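Local coordinates for protein cell death activator CIDE-3 (Mus musculus, PDB 4IKG) that transfers triacylglycerol between lipid droplets and drives their fusion into the single large droplet of white adipocytes, this piece being its homodimerising CIDE-N domain, at residues S45-E50 with M71-G76. Residues are numbered along the deposited sequence; the frame is centred on the assembly and turned at random.
Sequences SLVLEE and MVLLAG. Unlike the reference sequence in segment 71-76: A75 (reference Lys).
The flat peptide groups of S45–V47 and M71–L73 pair as two antiparallel strands, with the side chains of L46 and V72 on one face of the sheet and those of S45, V47, M71 and L73 on the other. S45 and L73 form a hydrogen-bonded pair closed by two bonds, 2.7 Å from L73 N to S45 O and 3.1 Å from S45 N to L73 O. The V47–M71 pair is less regular. V47 N to M71 O measures 2.9 Å, with the donor tilted 28° from the carbonyl plane, and the return bond from M71 N to V47 O is weak, its N-H...O angle only 130°. On the first face L46 CD1 approaches V72 CG1 at 4.2 Å; chi1 sets L46 CG anti to N, beside the carbonyl carbon, and chi2 near 60° then places CD1, the branch that meets V72. L46 also packs on L26, L29 and L30, and V72 on V33, all against helix 26-36. This is the ubiquitin-like fold of the CIDE-N domain: strand 69-73 lies between strands 7-11 and 45-48 in the mixed sheet, and the helix packs across it. On the opposite face V47 touches both M71 and L73: CG1 is 3.7 Å from M71 CB, the side chains side by side, and CB is 3.9 Å from L73 CD2, the two side chains crossing at a slant. The M71 chain, bent at chi2 and chi3, leads away from strand 45-48 and touches R15 and W79. Past the strand end, E49 CB remains 4.2 Å from M71 CB, while E49 OE1 forms a salt bridge with R15 NE.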
loop_
_atom_site.group_PDB
_atom_site.type_symbol
_atom_site.label_atom_id
_atom_site.label_comp_id
_atom_site.label_asym_id
_atom_site.label_seq_id
_atom_site.Cartn_x
_atom_site.Cartn_y
_atom_site.Cartn_z
ATOM N N SER A 45 0.656 -2.193 -7.726
ATOM C CA SER A 45 0.899 -0.774 -7.493
ATOM C C SER A 45 0.449 -0.329 -6.106
ATOM O O SER A 45 -0.592 -0.767 -5.609
ATOM C CB SER A 45 0.197 0.066 -8.565
ATOM O OG SER A 45 0.480 1.444 -8.404
ATOM N N LEU A 46 1.242 0.537 -5.483
ATOM C CA LEU A 46 0.853 1.138 -4.215
ATOM C C LEU A 46 0.336 2.543 -4.477
ATOM O O LEU A 46 0.971 3.324 -5.191
ATOM C CB LEU A 46 2.032 1.189 -3.246
ATOM C CG LEU A 46 1.675 1.740 -1.864
ATOM C CD1 LEU A 46 0.615 0.869 -1.207
ATOM C CD2 LEU A 46 2.903 1.853 -0.979
ATOM N N VAL A 47 -0.816 2.869 -3.903
ATOM C CA VAL A 47 -1.447 4.149 -4.190
ATOM C C VAL A 47 -1.880 4.854 -2.906
ATOM O O VAL A 47 -1.985 4.225 -1.857
ATOM C CB VAL A 47 -2.640 3.958 -5.159
ATOM C CG1 VAL A 47 -3.979 4.113 -4.439
ATOM C CG2 VAL A 47 -2.531 4.918 -6.330
ATOM N N LEU A 48 -2.103 6.163 -2.978
ATOM C CA LEU A 48 -2.638 6.892 -1.833
ATOM C C LEU A 48 -4.161 6.740 -1.763
ATOM O O LEU A 48 -4.852 6.903 -2.770
ATOM C CB LEU A 48 -2.240 8.370 -1.886
ATOM C CG LEU A 48 -0.762 8.701 -1.665
ATOM C CD1 LEU A 48 -0.564 10.202 -1.501
ATOM C CD2 LEU A 48 -0.212 7.954 -0.460
ATOM N N GLU A 49 -4.675 6.418 -0.577
ATOM C CA GLU A 49 -6.114 6.230 -0.370
ATOM C C GLU A 49 -6.867 7.547 -0.508
ATOM O O GLU A 49 -8.067 7.567 -0.781
ATOM C CB GLU A 49 -6.385 5.606 1.009
ATOM C CG GLU A 49 -7.262 6.444 1.953
ATOM C CD GLU A 49 -8.754 6.203 1.755
ATOM O OE1 GLU A 49 -9.146 5.047 1.496
ATOM O OE2 GLU A 49 -9.534 7.176 1.850
ATOM N N GLU A 50 -6.151 8.649 -0.323
ATOM C CA GLU A 50 -6.775 9.963 -0.326
ATOM C C GLU A 50 -7.236 10.391 -1.715
ATOM O O GLU A 50 -8.349 10.901 -1.872
ATOM C CB GLU A 50 -5.832 11.013 0.263
ATOM C CG GLU A 50 -6.426 12.409 0.300
ATOM C CD GLU A 50 -5.473 13.423 0.896
ATOM O OE1 GLU A 50 -5.700 14.636 0.711
ATOM O OE2 GLU A 50 -4.495 13.005 1.551
ATOM N N MET A 71 -3.290 2.287 -0.195
ATOM C CA MET A 71 -4.292 1.492 -0.883
ATOM C C MET A 71 -3.610 0.692 -1.984
ATOM O O MET A 71 -3.035 1.261 -2.916
ATOM C CB MET A 71 -5.383 2.389 -1.465
ATOM C CG MET A 71 -6.512 1.628 -2.136
ATOM S SD MET A 71 -8.097 2.464 -1.943
ATOM C CE MET A 71 -8.869 2.069 -3.511
ATOM N N VAL A 72 -3.623 -0.627 -1.887
ATOM C CA VAL A 72 -2.919 -1.415 -2.876
ATOM C C VAL A 72 -3.784 -1.615 -4.060
ATOM O O VAL A 72 -4.974 -1.857 -3.937
ATOM C CB VAL A 72 -2.562 -2.817 -2.419
ATOM C CG1 VAL A 72 -1.363 -2.810 -1.525
ATOM C CG2 VAL A 72 -3.751 -3.490 -1.776
ATOM N N LEU A 73 -3.169 -1.539 -5.216
ATOM C CA LEU A 73 -3.871 -1.906 -6.418
ATOM C C LEU A 73 -3.311 -3.194 -6.965
ATOM O O LEU A 73 -2.126 -3.354 -7.214
ATOM C CB LEU A 73 -3.767 -0.819 -7.462
ATOM C CG LEU A 73 -4.919 0.143 -7.543
ATOM C CD1 LEU A 73 -5.913 0.086 -6.404
ATOM C CD2 LEU A 73 -4.295 1.500 -7.638
ATOM N N LEU A 74 -4.212 -4.110 -7.157
ATOM C CA LEU A 74 -3.847 -5.436 -7.560
ATOM C C LEU A 74 -3.947 -5.550 -9.052
ATOM O O LEU A 74 -5.035 -5.678 -9.583
ATOM C CB LEU A 74 -4.798 -6.451 -6.903
ATOM C CG LEU A 74 -6.310 -6.184 -6.745
ATOM C CD1 LEU A 74 -6.891 -6.661 -5.425
ATOM C CD2 LEU A 74 -6.841 -4.800 -7.087
ATOM N N ALA A 75 -2.802 -5.489 -9.722
ATOM C CA ALA A 75 -2.470 -6.354 -10.824
ATOM C C ALA A 75 -3.605 -6.477 -11.850
ATOM O O ALA A 75 -4.223 -7.522 -11.994
ATOM C CB ALA A 75 -1.995 -7.702 -10.315
ATOM N N GLY A 76 -3.916 -5.357 -12.488
ATOM C CA GLY A 76 -5.160 -5.129 -13.178
ATOM C C GLY A 76 -5.299 -3.614 -13.254
ATOM O O GLY A 76 -4.374 -2.912 -13.693
#